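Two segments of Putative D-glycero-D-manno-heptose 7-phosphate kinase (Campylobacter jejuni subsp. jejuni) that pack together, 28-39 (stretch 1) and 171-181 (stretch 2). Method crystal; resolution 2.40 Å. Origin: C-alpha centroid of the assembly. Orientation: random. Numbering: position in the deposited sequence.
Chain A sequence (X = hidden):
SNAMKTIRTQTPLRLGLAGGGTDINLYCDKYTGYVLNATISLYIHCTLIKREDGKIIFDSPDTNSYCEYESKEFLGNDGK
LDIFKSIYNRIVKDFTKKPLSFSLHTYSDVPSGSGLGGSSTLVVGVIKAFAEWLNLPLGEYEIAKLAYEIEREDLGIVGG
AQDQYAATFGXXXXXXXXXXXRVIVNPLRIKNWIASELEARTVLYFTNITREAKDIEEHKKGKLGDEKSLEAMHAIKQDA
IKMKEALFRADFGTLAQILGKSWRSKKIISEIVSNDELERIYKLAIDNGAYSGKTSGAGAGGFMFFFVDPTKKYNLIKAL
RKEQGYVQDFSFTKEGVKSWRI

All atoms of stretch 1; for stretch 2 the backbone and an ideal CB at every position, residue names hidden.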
# COMPACT_ATOMS: atom_id res chain seq x y z
N CYS A 28 2.06 -39.69 12.19
CA CYS A 28 2.36 -40.05 13.57
C CYS A 28 2.65 -38.80 14.40
O CYS A 28 2.87 -38.88 15.61
CB CYS A 28 3.54 -41.01 13.59
SG CYS A 28 4.82 -40.56 12.40
N ASP A 29 2.65 -37.64 13.73
CA ASP A 29 2.88 -36.34 14.38
C ASP A 29 1.56 -35.75 14.84
O ASP A 29 1.52 -35.00 15.82
CB ASP A 29 3.49 -35.34 13.39
CG ASP A 29 4.78 -35.82 12.76
OD1 ASP A 29 5.29 -36.90 13.16
OD2 ASP A 29 5.30 -35.12 11.87
N LYS A 30 0.49 -36.09 14.11
CA LYS A 30 -0.87 -35.57 14.33
C LYS A 30 -1.00 -34.23 13.57
O LYS A 30 -1.75 -33.33 13.97
CB LYS A 30 -1.21 -35.43 15.82
CG LYS A 30 -1.08 -36.74 16.59
CD LYS A 30 -1.41 -36.57 18.06
CE LYS A 30 -1.24 -37.87 18.82
NZ LYS A 30 -1.55 -37.71 20.27
N TYR A 31 -0.27 -34.14 12.46
CA TYR A 31 -0.24 -32.97 11.60
C TYR A 31 -1.61 -32.78 10.95
O TYR A 31 -2.03 -33.58 10.11
CB TYR A 31 0.86 -33.19 10.54
CG TYR A 31 1.18 -32.03 9.63
CD1 TYR A 31 2.05 -31.02 10.03
CD2 TYR A 31 0.68 -31.98 8.33
CE1 TYR A 31 2.37 -29.96 9.19
CE2 TYR A 31 0.99 -30.93 7.48
CZ TYR A 31 1.84 -29.93 7.91
OH TYR A 31 2.15 -28.90 7.05
N THR A 32 -2.32 -31.73 11.37
CA THR A 32 -3.66 -31.42 10.85
C THR A 32 -3.59 -30.75 9.47
O THR A 32 -4.48 -30.94 8.63
CB THR A 32 -4.42 -30.48 11.80
OG1 THR A 32 -4.38 -31.00 13.13
CG2 THR A 32 -5.87 -30.28 11.34
N GLY A 33 -2.55 -29.96 9.24
CA GLY A 33 -2.38 -29.27 7.96
C GLY A 33 -1.54 -28.03 8.11
O GLY A 33 -0.79 -27.88 9.08
N TYR A 34 -1.66 -27.12 7.15
CA TYR A 34 -0.89 -25.89 7.18
C TYR A 34 -1.63 -24.77 6.51
O TYR A 34 -2.59 -24.97 5.79
CB TYR A 34 0.43 -26.06 6.41
CG TYR A 34 0.26 -26.03 4.91
CD1 TYR A 34 0.01 -27.20 4.20
CD2 TYR A 34 0.33 -24.83 4.19
CE1 TYR A 34 -0.15 -27.18 2.82
CE2 TYR A 34 0.16 -24.80 2.81
CZ TYR A 34 -0.07 -25.99 2.13
OH TYR A 34 -0.24 -25.98 0.76
N VAL A 35 -1.15 -23.56 6.77
CA VAL A 35 -1.67 -22.38 6.14
C VAL A 35 -0.50 -21.40 6.02
O VAL A 35 0.37 -21.31 6.91
CB VAL A 35 -2.89 -21.78 6.89
CG1 VAL A 35 -2.51 -21.32 8.28
CG2 VAL A 35 -3.49 -20.62 6.12
N LEU A 36 -0.45 -20.71 4.88
CA LEU A 36 0.55 -19.70 4.64
C LEU A 36 -0.22 -18.45 4.37
O LEU A 36 -0.92 -18.37 3.36
CB LEU A 36 1.40 -20.02 3.42
CG LEU A 36 2.31 -18.88 2.93
CD1 LEU A 36 3.33 -18.52 3.99
CD2 LEU A 36 3.00 -19.22 1.63
N ASN A 37 -0.13 -17.47 5.28
CA ASN A 37 -0.81 -16.21 5.06
C ASN A 37 0.18 -15.06 5.17
O ASN A 37 1.34 -15.24 5.56
CB ASN A 37 -2.01 -16.05 5.96
CG ASN A 37 -1.65 -16.17 7.40
OD1 ASN A 37 -0.57 -15.74 7.82
ND2 ASN A 37 -2.55 -16.76 8.18
N ALA A 38 -0.29 -13.88 4.78
CA ALA A 38 0.57 -12.72 4.74
C ALA A 38 -0.26 -11.48 4.87
O ALA A 38 -1.29 -11.37 4.22
CB ALA A 38 1.33 -12.70 3.42
N THR A 39 0.17 -10.56 5.71
CA THR A 39 -0.59 -9.32 5.89
C THR A 39 -0.44 -8.43 4.70
O THR A 39 0.60 -8.46 4.02
CB THR A 39 -0.18 -8.57 7.16
OG1 THR A 39 1.24 -8.43 7.20
CG2 THR A 39 -0.63 -9.34 8.39
N UNK A 171 3.44 -9.73 8.58
CA UNK A 171 4.41 -10.38 7.73
C UNK A 171 3.85 -11.68 7.14
O UNK A 171 2.64 -11.89 7.08
CB UNK A 171 5.69 -10.66 8.52
N UNK A 172 4.76 -12.53 6.68
CA UNK A 172 4.41 -13.82 6.15
C UNK A 172 4.51 -14.77 7.31
O UNK A 172 5.49 -14.75 8.05
CB UNK A 172 5.30 -14.24 4.98
N UNK A 173 3.47 -15.58 7.50
CA UNK A 173 3.44 -16.55 8.58
C UNK A 173 3.04 -17.89 8.04
O UNK A 173 2.03 -18.02 7.36
CB UNK A 173 2.49 -16.11 9.69
N UNK A 174 3.87 -18.89 8.32
CA UNK A 174 3.59 -20.24 7.91
C UNK A 174 3.14 -20.95 9.17
O UNK A 174 3.90 -21.03 10.13
CB UNK A 174 4.80 -20.91 7.25
N UNK A 175 1.92 -21.45 9.16
CA UNK A 175 1.37 -22.09 10.34
C UNK A 175 1.10 -23.55 10.13
O UNK A 175 0.47 -23.94 9.14
CB UNK A 175 0.08 -21.39 10.77
N UNK A 176 1.61 -24.36 11.06
CA UNK A 176 1.44 -25.80 11.03
C UNK A 176 0.53 -26.22 12.17
O UNK A 176 0.64 -25.71 13.28
CB UNK A 176 2.79 -26.51 11.12
N UNK A 177 -0.38 -27.12 11.85
CA UNK A 177 -1.36 -27.57 12.83
C UNK A 177 -1.12 -29.01 13.28
O UNK A 177 -0.88 -29.91 12.47
CB UNK A 177 -2.77 -27.44 12.25
N UNK A 178 -1.19 -29.21 14.60
CA UNK A 178 -1.00 -30.52 15.18
C UNK A 178 -2.17 -30.91 16.09
O UNK A 178 -2.50 -30.21 17.05
CB UNK A 178 0.32 -30.56 15.96
N UNK A 179 -2.80 -32.03 15.74
CA UNK A 179 -3.92 -32.59 16.49
C UNK A 179 -5.04 -31.57 16.72
O UNK A 179 -5.69 -31.57 17.77
CB UNK A 179 -3.43 -33.13 17.84
N UNK A 180 -5.24 -30.70 15.72
CA UNK A 180 -6.28 -29.66 15.76
C UNK A 180 -6.23 -28.83 17.04
O UNK A 180 -7.23 -28.24 17.44
CB UNK A 180 -7.66 -30.30 15.62
N UNK A 181 -5.05 -28.77 17.66
CA UNK A 181 -4.90 -28.08 18.94
C UNK A 181 -3.71 -27.11 18.88
O UNK A 181 -3.89 -25.89 18.85
CB UNK A 181 -4.71 -29.09 20.07

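Strand 172-178 runs antiparallel to strand 31-39, so its side chains alternate between the face carrying Y31, Y34, L36 and A38 and the face carrying V35 and N37.

Position 171 has a phi of 75°, which favours glycine, and its CA-to-CB bond points away from stretch 1. It is G171; its N donates to T39 OG1 (2.9 Å) and its O accepts from T39 N (3.1 Å).

At 172 the CB lies 4.5 Å from A38 CB, a small side chain that leaves room for a broad apolar group. F172 lays its ring face over A38 CB, 3.7 Å from the ring centroid.

Position 173 is a hydrogen-bonded pair with N37, and its CB sits 3.6 Å from N37 OD1, an acceptor. A small or polar residue would suit. In N173 a water accepts from ND2 (2.7 Å) and donates to N37 OD1 (2.7 Å) and G171 O (3.0 Å).

At 174 the CB is 4.3 Å from L36 CD1, with the Y34 ring farther along the same face, so a large apolar residue would fit. F174 (chi1 t) brings its CZ to 3.9 Å from Y34 CD2, the rings nearly parallel but slid apart.

The CB of 175 lies 3.6 Å from V35 CG1, which favours an aliphatic side chain. The residue is M175, present as selenomethionine; its extended chain carries CE to 3.7 Å from N37 OD1.

Position 176 has its CB 4.0 Å from Y31 CE1; apolar residues or the methylenes of a long polar one would serve. E176 sets CG against the Y31 ring edge (CG to CE1 3.8 Å).

At 177 the CB is only 3.5 Å from T32 CB, but G33 has no side chain, so a long or flat apolar group is accommodated. F177 places CZ 3.5 Å from V35 CG1. Its N donates to G33 O (2.9 Å) and its O accepts from T32 N (2.6 Å), so T32 and G33 both pair with F177, where the register slips by one residue in a beta bulge.

The CB of 178 is 4.0 Å from K30 O, on the same face as the Y31 ring, which a long flat side chain could reach. Y178 receives the edge of Y31 on its ring face, planes at 75°.

Positions 179 and 180 have positive phi, which suits asparagine or glycine. N179 N donates a very short hydrogen bond to K30 O (2.4 Å). At 180, T32 OG1 offers a hydroxyl, and N180 OD1 accepts from it (2.6 Å).

Position 181 meets nothing of stretch 1; K181 leads away.

Stretch 2 171-181: GFNFMEFYNNK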
# COMPACT_ATOMS: atom_id res chain seq x y z
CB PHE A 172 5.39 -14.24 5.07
CG PHE A 172 5.10 -13.64 3.72
CD1 PHE A 172 5.17 -12.29 3.52
CD2 PHE A 172 4.82 -14.46 2.66
CE1 PHE A 172 4.90 -11.75 2.28
CE2 PHE A 172 4.57 -13.93 1.41
CZ PHE A 172 4.59 -12.57 1.23
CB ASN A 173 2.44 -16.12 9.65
CG ASN A 173 2.87 -14.86 10.38
OD1 ASN A 173 3.87 -14.85 11.09
ND2 ASN A 173 2.09 -13.79 10.24
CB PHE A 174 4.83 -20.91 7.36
CG PHE A 174 4.55 -22.21 6.67
CD1 PHE A 174 4.40 -23.38 7.39
CD2 PHE A 174 4.42 -22.25 5.29
CE1 PHE A 174 4.14 -24.57 6.75
CE2 PHE A 174 4.16 -23.44 4.65
CZ PHE A 174 4.01 -24.60 5.38
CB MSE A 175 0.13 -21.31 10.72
CG MSE A 175 0.49 -19.83 10.59
SE MSE A 175 -0.90 -18.81 11.49
CE MSE A 175 -0.29 -16.96 11.31
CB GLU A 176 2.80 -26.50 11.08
CG GLU A 176 3.51 -26.40 9.73
CD GLU A 176 4.99 -26.67 9.81
OE1 GLU A 176 5.47 -27.59 9.09
OE2 GLU A 176 5.68 -25.97 10.59
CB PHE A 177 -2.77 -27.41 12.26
CG PHE A 177 -3.06 -26.03 11.78
CD1 PHE A 177 -3.12 -24.97 12.67
CD2 PHE A 177 -3.27 -25.78 10.43
CE1 PHE A 177 -3.39 -23.69 12.23
CE2 PHE A 177 -3.54 -24.50 9.98
CZ PHE A 177 -3.59 -23.45 10.89
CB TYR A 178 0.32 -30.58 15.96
CG TYR A 178 1.53 -30.47 15.07
CD1 TYR A 178 2.10 -31.61 14.50
CD2 TYR A 178 2.12 -29.24 14.79
CE1 TYR A 178 3.21 -31.52 13.68
CE2 TYR A 178 3.23 -29.14 13.97
CZ TYR A 178 3.77 -30.28 13.42
OH TYR A 178 4.87 -30.20 12.60
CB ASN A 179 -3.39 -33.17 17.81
CG ASN A 179 -4.29 -34.27 18.39
OD1 ASN A 179 -4.03 -34.77 19.48
ND2 ASN A 179 -5.33 -34.66 17.65
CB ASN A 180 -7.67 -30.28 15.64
CG ASN A 180 -7.80 -31.24 14.46
OD1 ASN A 180 -6.80 -31.68 13.89
ND2 ASN A 180 -9.03 -31.58 14.11
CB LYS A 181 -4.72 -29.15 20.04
CG LYS A 181 -5.27 -28.80 21.42
CD LYS A 181 -4.65 -27.56 22.04
CE LYS A 181 -5.25 -27.31 23.42
NZ LYS A 181 -4.73 -26.06 24.05
O HOH W 1 0.26 -13.20 8.34
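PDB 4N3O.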